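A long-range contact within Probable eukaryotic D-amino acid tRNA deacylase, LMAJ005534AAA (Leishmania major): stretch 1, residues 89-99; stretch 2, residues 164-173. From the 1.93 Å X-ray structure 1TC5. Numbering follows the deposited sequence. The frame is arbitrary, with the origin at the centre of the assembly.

Stretch 1, residues 89-99: CPEMDILIVPQ
Stretch 2 164-173: KYNSRVISGT

Residues 93-98 and 169-171 form neighbouring parallel β-strands, their axes 18° apart and 4.6 Å at closest approach. Ile94 pairs with Val169, Leu95 with Ile170 and Ile96 with Ser171 (CA to CA 4.9, 4.7 and 4.5 Å). The hydrogen bonds alternate: Ile94 N to Arg168 O (2.9 Å), Ile170 N to Ile94 O (2.8 Å), Ile96 N to Ile170 O (2.8 Å) and Gly172 N to Ile96 O (2.9 Å). Before the strands, a type I turn spans Cys89 to Met92, and Ser167 adopts phi/psi 57/38°, donating N to Glu91 O (2.9 Å) and OG to Pro90 O (3.1 Å). A water donates to Met92 O and Arg168 O.

Asp93 (chi1 m, chi2 5°) is the polar anchor. Its OD1 accepts Asn166 N (2.7 Å) and Arg168 N (3.0 Å), while OD2 salt-bridges NE of Arg168 (m, t, m) at 2.7 Å, serving backbone and guanidinium alike. Flexible Met92 (m, m, chi3 99°) lays CE over one face of Tyr165 (chi1 p), 3.7 Å from the ring centroid.

Branched Ile94, Ile96 and Val169 suit the extended backbone and share a buried face with small Ser171; Ile96 CD1 meets Val169 CG1 at 3.9 Å. Opposite, Leu95 (t, p) brings CD1 within 3.6 Å of Ile170 CG2 (Ile170 m, m). Gly172 fits beside Pro98, whose CD would clash with a CB there.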

# COMPACT_ATOMS: atom_id res chain seq x y z
N CYS A 89 13.32 -4.79 17.40
CA CYS A 89 14.18 -5.20 16.29
C CYS A 89 14.87 -3.96 15.67
O CYS A 89 14.52 -3.52 14.60
CB CYS A 89 13.37 -5.98 15.25
SG CYS A 89 12.46 -7.40 15.93
N PRO A 90 15.87 -3.41 16.38
CA PRO A 90 16.53 -2.16 15.98
C PRO A 90 17.18 -2.12 14.60
O PRO A 90 17.41 -1.01 14.11
CB PRO A 90 17.64 -1.97 17.04
CG PRO A 90 17.75 -3.29 17.80
CD PRO A 90 16.42 -3.98 17.62
N GLU A 91 17.49 -3.28 14.02
CA GLU A 91 18.19 -3.36 12.75
C GLU A 91 17.30 -3.37 11.52
O GLU A 91 17.81 -3.26 10.40
CB GLU A 91 19.05 -4.62 12.72
CG GLU A 91 20.23 -4.55 13.68
CD GLU A 91 21.30 -5.57 13.32
OE1 GLU A 91 22.05 -5.33 12.34
OE2 GLU A 91 21.39 -6.60 14.02
N MET A 92 15.99 -3.52 11.71
CA MET A 92 15.05 -3.44 10.61
C MET A 92 15.11 -2.03 10.00
O MET A 92 15.35 -1.04 10.70
CB MET A 92 13.62 -3.75 11.08
CG MET A 92 13.33 -5.21 11.49
SD MET A 92 13.57 -6.46 10.16
CE MET A 92 15.21 -7.07 10.57
N ASP A 93 14.93 -1.97 8.68
CA ASP A 93 14.92 -0.73 7.92
C ASP A 93 13.50 -0.18 7.92
O ASP A 93 12.54 -0.92 8.04
CB ASP A 93 15.42 -0.99 6.49
CG ASP A 93 16.90 -1.18 6.40
OD1 ASP A 93 17.61 -1.22 7.44
OD2 ASP A 93 17.49 -1.30 5.31
N ILE A 94 13.39 1.13 7.80
CA ILE A 94 12.11 1.82 7.63
C ILE A 94 12.24 2.71 6.40
O ILE A 94 13.23 3.44 6.24
CB ILE A 94 11.72 2.64 8.91
CG1 ILE A 94 11.65 1.71 10.14
CG2 ILE A 94 10.37 3.34 8.74
CD1 ILE A 94 11.66 2.46 11.46
N LEU A 95 11.25 2.59 5.53
CA LEU A 95 11.14 3.37 4.30
C LEU A 95 9.85 4.17 4.38
O LEU A 95 8.79 3.59 4.45
CB LEU A 95 11.07 2.42 3.10
CG LEU A 95 10.91 3.09 1.74
CD1 LEU A 95 12.01 4.08 1.48
CD2 LEU A 95 10.87 2.05 0.62
N ILE A 96 9.97 5.49 4.37
CA ILE A 96 8.85 6.41 4.60
C ILE A 96 8.56 7.10 3.28
O ILE A 96 9.48 7.68 2.66
CB ILE A 96 9.22 7.49 5.67
CG1 ILE A 96 9.64 6.83 6.98
CG2 ILE A 96 8.06 8.41 5.91
CD1 ILE A 96 10.37 7.74 7.93
N VAL A 97 7.31 7.02 2.86
CA VAL A 97 6.85 7.67 1.65
C VAL A 97 5.68 8.62 1.96
O VAL A 97 4.65 8.19 2.50
CB VAL A 97 6.38 6.61 0.64
CG1 VAL A 97 6.13 7.22 -0.71
CG2 VAL A 97 7.41 5.48 0.57
N PRO A 98 5.82 9.89 1.59
CA PRO A 98 4.71 10.83 1.77
C PRO A 98 3.62 10.47 0.76
O PRO A 98 3.90 10.34 -0.43
CB PRO A 98 5.34 12.20 1.47
CG PRO A 98 6.51 11.92 0.57
CD PRO A 98 6.97 10.53 0.92
N GLN A 99 2.41 10.25 1.27
CA GLN A 99 1.26 9.90 0.44
C GLN A 99 0.04 10.63 0.97
O GLN A 99 -0.82 10.03 1.59
CB GLN A 99 1.04 8.39 0.49
CG GLN A 99 2.11 7.60 -0.23
CD GLN A 99 1.92 7.64 -1.73
OE1 GLN A 99 1.08 6.90 -2.26
NE2 GLN A 99 2.67 8.53 -2.42
N LYS A 164 20.97 -6.58 2.67
CA LYS A 164 20.62 -6.79 4.06
C LYS A 164 20.10 -5.48 4.61
O LYS A 164 20.50 -4.43 4.14
CB LYS A 164 21.86 -7.23 4.86
CG LYS A 164 21.52 -7.78 6.27
CD LYS A 164 22.78 -8.11 7.07
CE LYS A 164 22.46 -8.27 8.56
NZ LYS A 164 23.56 -8.90 9.34
N TYR A 165 19.16 -5.56 5.55
CA TYR A 165 18.76 -4.43 6.38
C TYR A 165 20.00 -3.90 7.12
O TYR A 165 21.01 -4.61 7.27
CB TYR A 165 17.68 -4.88 7.39
CG TYR A 165 18.08 -6.14 8.15
CD1 TYR A 165 18.91 -6.06 9.27
CD2 TYR A 165 17.67 -7.39 7.73
CE1 TYR A 165 19.31 -7.19 9.96
CE2 TYR A 165 18.07 -8.55 8.41
CZ TYR A 165 18.90 -8.42 9.52
OH TYR A 165 19.31 -9.54 10.22
N ASN A 166 19.94 -2.65 7.58
CA ASN A 166 21.06 -2.01 8.28
C ASN A 166 20.63 -0.78 9.10
O ASN A 166 21.27 0.26 9.09
CB ASN A 166 22.19 -1.63 7.31
CG ASN A 166 23.48 -1.28 8.03
OD1 ASN A 166 24.27 -0.43 7.57
ND2 ASN A 166 23.70 -1.90 9.18
N SER A 167 19.52 -0.93 9.83
CA SER A 167 19.01 0.12 10.72
C SER A 167 18.75 1.44 9.98
O SER A 167 18.96 2.51 10.54
CB SER A 167 19.93 0.34 11.93
OG SER A 167 20.13 -0.84 12.69
N ARG A 168 18.27 1.35 8.74
CA ARG A 168 18.08 2.55 7.91
C ARG A 168 16.76 3.22 8.18
O ARG A 168 15.80 2.58 8.59
CB ARG A 168 18.20 2.21 6.43
CG ARG A 168 19.61 1.77 6.09
CD ARG A 168 19.88 1.54 4.64
NE ARG A 168 19.59 0.16 4.33
CZ ARG A 168 20.47 -0.79 4.11
NH1 ARG A 168 21.78 -0.58 4.05
NH2 ARG A 168 20.01 -2.01 3.91
N VAL A 169 16.73 4.53 7.98
CA VAL A 169 15.49 5.29 7.93
C VAL A 169 15.59 6.10 6.62
O VAL A 169 16.25 7.15 6.57
CB VAL A 169 15.31 6.21 9.17
CG1 VAL A 169 14.08 7.08 9.00
CG2 VAL A 169 15.21 5.41 10.44
N ILE A 170 14.99 5.54 5.58
CA ILE A 170 14.96 6.11 4.25
C ILE A 170 13.64 6.83 4.11
O ILE A 170 12.63 6.33 4.57
CB ILE A 170 15.09 5.01 3.15
CG1 ILE A 170 16.29 4.09 3.40
CG2 ILE A 170 15.19 5.66 1.78
CD1 ILE A 170 17.65 4.80 3.57
N SER A 171 13.67 8.00 3.48
CA SER A 171 12.47 8.81 3.30
C SER A 171 12.43 9.50 1.94
O SER A 171 13.46 9.94 1.40
CB SER A 171 12.34 9.83 4.45
OG SER A 171 13.54 10.56 4.60
N GLY A 172 11.23 9.58 1.38
CA GLY A 172 11.00 10.25 0.12
C GLY A 172 11.25 11.74 0.19
O GLY A 172 11.24 12.36 1.26
N THR A 173 11.54 12.31 -0.96
CA THR A 173 11.68 13.76 -1.11
C THR A 173 10.28 14.31 -1.16
O THR A 173 9.50 13.93 -2.05
CB THR A 173 12.46 14.03 -2.41
OG1 THR A 173 13.75 13.41 -2.33
CG2 THR A 173 12.76 15.54 -2.61
O HOH W 1 15.47 1.59 11.03